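Local coordinates for N-acetyltransferase domain-containing protein (Deinococcus radiodurans, PDB 3S6F) that probably transfers acetyl groups to an amine substrate as a GNAT-family N-acetyltransferase, and binds coenzyme A, at the interface of chains A and B. Coordinates in Å, arbitrary orientation; residue numbers count along the deposited sequence, not the author numbering. Chains: chain A/B, Hypothetical acetyltransferase.

The interface of chains A and B. Residues chain A 110-112, 130-132, 134; chain B 108-110, 129.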
ATOM      1  N   LEU A 110       6.448   0.974  -2.981  1.00  9.58           N
ATOM      2  CA  LEU A 110       5.747   1.527  -4.137  1.00  9.55           C
ATOM      3  C   LEU A 110       6.156   0.755  -5.374  1.00  9.92           C
ATOM      4  O   LEU A 110       7.165   0.065  -5.371  1.00 11.27           O
ATOM      5  CB  LEU A 110       5.997   3.043  -4.288  1.00  9.72           C
ATOM      6  CG  LEU A 110       7.451   3.448  -4.542  1.00  9.68           C
ATOM      7  CD1 LEU A 110       7.787   3.482  -6.055  1.00 11.65           C
ATOM      8  CD2 LEU A 110       7.717   4.810  -3.902  1.00 11.12           C
ATOM      9  N   SER A 111       5.340   0.871  -6.404  0.58  9.52           N
ATOM     10  CA  SER A 111       5.582   0.253  -7.719  0.58  9.78           C
ATOM     11  C   SER A 111       6.005   1.275  -8.744  0.58 10.36           C
ATOM     12  O   SER A 111       5.506   2.405  -8.757  0.58 10.94           O
ATOM     13  CB  SER A 111       4.338  -0.464  -8.236  0.58 10.07           C
ATOM     14  OG  SER A 111       3.909  -1.452  -7.303  0.58  9.21           O
ATOM     15  N   CYS A 112       6.898   0.886  -9.653  1.00 11.14           N
ATOM     16  CA  CYS A 112       7.239   1.794 -10.741  1.00 13.22           C
ATOM     17  C   CYS A 112       7.773   1.055 -11.954  1.00 14.12           C
ATOM     18  O   CYS A 112       8.181  -0.100 -11.877  1.00 14.70           O
ATOM     19  CB  CYS A 112       8.212   2.871 -10.264  1.00 13.47           C
ATOM     20  SG  CYS A 112       9.898   2.303 -10.003  1.00 14.12           S
ATOM     21  N   ALA A 130       7.669  -5.814  -7.844  1.00 12.68           N
ATOM     22  CA  ALA A 130       6.273  -5.377  -7.580  1.00 12.48           C
ATOM     23  C   ALA A 130       5.361  -6.309  -8.363  1.00 11.99           C
ATOM     24  O   ALA A 130       5.444  -6.370  -9.597  1.00 15.13           O
ATOM     25  CB  ALA A 130       6.046  -3.938  -8.007  1.00 12.76           C
HETATM   26  N   MSE A 131       4.505  -7.036  -7.666  1.00 11.46           N
HETATM   27  CA  MSE A 131       3.477  -7.827  -8.327  1.00 11.62           C
HETATM   28  C   MSE A 131       2.196  -7.009  -8.248  1.00 10.85           C
HETATM   29  O   MSE A 131       1.870  -6.437  -7.202  1.00 11.36           O
HETATM   30  CB  MSE A 131       3.279  -9.158  -7.630  1.00 11.82           C
HETATM   31  CG  MSE A 131       4.565  -9.955  -7.441  1.00 13.02           C
HETATM   32 SE   MSE A 131       5.565 -10.292  -9.086  0.75 12.69          SE
HETATM   33  CE  MSE A 131       4.142 -11.118 -10.161  1.00 14.12           C
ATOM     34  N   PHE A 132       1.494  -6.898  -9.350  1.00 11.29           N
ATOM     35  CA  PHE A 132       0.375  -5.980  -9.438  1.00 11.42           C
ATOM     36  C   PHE A 132      -0.747  -6.424 -10.336  1.00 11.23           C
ATOM     37  O   PHE A 132      -0.590  -7.250 -11.229  1.00 12.60           O
ATOM     38  CB  PHE A 132       0.873  -4.573  -9.832  1.00 13.00           C
ATOM     39  CG  PHE A 132       1.279  -4.473 -11.279  1.00 13.32           C
ATOM     40  CD1 PHE A 132       2.563  -4.819 -11.674  1.00 15.70           C
ATOM     41  CD2 PHE A 132       0.380  -4.083 -12.257  1.00 14.83           C
ATOM     42  CE1 PHE A 132       2.939  -4.782 -13.023  1.00 16.79           C
ATOM     43  CE2 PHE A 132       0.742  -4.020 -13.594  1.00 16.72           C
ATOM     44  CZ  PHE A 132       2.020  -4.387 -13.970  1.00 16.97           C
ATOM     45  N   ARG A 134      -4.027  -4.345 -12.526  1.00 12.07           N
ATOM     46  CA  ARG A 134      -4.617  -3.113 -13.008  1.00 12.43           C
ATOM     47  C   ARG A 134      -5.985  -3.401 -13.559  1.00 12.95           C
ATOM     48  O   ARG A 134      -6.112  -4.141 -14.535  1.00 15.73           O
ATOM     49  CB  ARG A 134      -3.743  -2.398 -14.057  1.00 13.61           C
ATOM     50  CG  ARG A 134      -2.416  -1.925 -13.561  1.00 12.62           C
ATOM     51  CD  ARG A 134      -2.486  -0.767 -12.554  1.00 13.18           C
ATOM     52  NE  ARG A 134      -1.214  -0.368 -11.947  1.00 12.64           N
ATOM     53  CZ  ARG A 134      -0.772  -0.724 -10.749  1.00 11.61           C
ATOM     54  NH1 ARG A 134      -1.401  -1.602 -10.023  1.00 11.24           N
ATOM     55  NH2 ARG A 134       0.377  -0.241 -10.297  1.00 14.17           N
TER
ATOM     56  N   VAL B 108      -3.865  -2.722  -7.418  1.00  8.86           N
ATOM     57  CA  VAL B 108      -3.508  -3.550  -6.264  1.00  8.92           C
ATOM     58  C   VAL B 108      -2.059  -3.932  -6.464  1.00  9.50           C
ATOM     59  O   VAL B 108      -1.700  -4.465  -7.535  1.00 11.67           O
ATOM     60  CB  VAL B 108      -4.351  -4.809  -6.123  1.00 10.46           C
ATOM     61  CG1 VAL B 108      -3.960  -5.555  -4.844  1.00 11.92           C
ATOM     62  CG2 VAL B 108      -5.876  -4.445  -6.084  1.00 11.41           C
ATOM     63  N   ASP B 109      -1.230  -3.692  -5.459  1.00  8.92           N
ATOM     64  CA  ASP B 109       0.194  -3.893  -5.583  1.00  9.50           C
ATOM     65  C   ASP B 109       0.779  -4.534  -4.332  1.00  9.83           C
ATOM     66  O   ASP B 109       0.280  -4.354  -3.211  1.00  9.70           O
ATOM     67  CB  ASP B 109       0.923  -2.541  -5.813  1.00 11.27           C
ATOM     68  CG  ASP B 109       0.539  -1.845  -7.110  1.00 10.84           C
ATOM     69  OD1 ASP B 109      -0.637  -1.412  -7.251  1.00 13.77           O
ATOM     70  OD2 ASP B 109       1.401  -1.699  -7.983  1.00 12.94           O
ATOM     71  N   LEU B 110       1.886  -5.252  -4.502  1.00  9.58           N
ATOM     72  CA  LEU B 110       2.638  -5.832  -3.392  1.00  9.55           C
ATOM     73  C   LEU B 110       4.081  -6.010  -3.818  1.00  9.92           C
ATOM     74  O   LEU B 110       4.387  -5.995  -5.001  1.00 11.27           O
ATOM     75  CB  LEU B 110       2.009  -7.153  -2.900  1.00  9.72           C
ATOM     76  CG  LEU B 110       1.980  -8.289  -3.925  1.00  9.68           C
ATOM     77  CD1 LEU B 110       3.264  -9.155  -3.867  1.00 11.65           C
ATOM     78  CD2 LEU B 110       0.740  -9.151  -3.691  1.00 11.12           C
ATOM     79  N   ASN B 129       8.751  -3.027 -10.947  1.00 13.28           N
ATOM     80  CA  ASN B 129       9.741  -2.774  -9.910  1.00 13.03           C
ATOM     81  C   ASN B 129       9.051  -2.360  -8.622  1.00 12.64           C
ATOM     82  O   ASN B 129       8.227  -1.442  -8.647  1.00 13.49           O
ATOM     83  CB  ASN B 129      10.683  -1.659 -10.323  1.00 13.78           C
ATOM     84  CG  ASN B 129      11.363  -1.928 -11.642  1.00 16.65           C
ATOM     85  OD1 ASN B 129      12.250  -2.766 -11.706  1.00 20.66           O
ATOM     86  ND2 ASN B 129      10.925  -1.272 -12.687  1.00 17.30           N
TER
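A:Arg134 reaches across B:Asp109 at about a right angle, its two terminal nitrogens on the carboxylate, where strands of two GNAT-fold subunits pair across a two-fold axis. Strand 126-134 of one chain runs antiparallel to strand 107-112 of the other, as the bridges A:Met131 with B:Leu110 and A:Cys112 with B:Asn129 show. The guanidinium grips the carboxylate end-on: NH1 of A:Arg134 lies 2.9 Å from OD1 of B:Asp109 in a salt bridge, and NH2 donates to OD2. The grip is twisted, the two planes standing 46° apart; NH2 meets the syn lone pair of OD2, whereas NH1 approaches OD1 on its syn side but well out of the carboxylate plane. A bend at chi2 (-69°) turns the arginine chain so that its guanidinium lies across the carboxylate. CD2 of the A:Phe132 ring lies 3.7 Å above one guanidinium face, offset toward its rim, which may help limit tipping of the group.

The hydroxyl of A:Ser111 reaches the same carboxylate from the other flank. Its OG, turned anti to the carbonyl carbon (chi1 -57°), donates to OD2 of B:Asp109 over 2.6 Å on the anti side, tilted out of the carboxylate plane. OD2 thus accepts two hydrogen bonds, from OG and NH2, and the combined serine and arginine contacts would probably favour the charged carboxylate.

B:Asn129 clasps the backbone of A:Cys112. O of A:Cys112 accepts from the backbone N of B:Asn129 and, at 3.1 Å, from the side-chain ND2, which comes from above the carbonyl plane; in return A:Cys112 N donates to O of B:Asn129.

At the next residue of strand 107-112, B:Leu110 pairs with A:Met131, a selenomethionine, and the two exchange backbone hydrogen bonds in both directions, N of A:Met131 lying 2.9 Å from O of B:Leu110. Their side chains run obliquely past one another, CD1 of B:Leu110 resting 3.8 Å from CB of A:Met131 and also touching CG, an apolar contact beside the paired backbones. Two-fold symmetry repeats every contact with the chains exchanged, although the structure alone does not establish a dimer in solution.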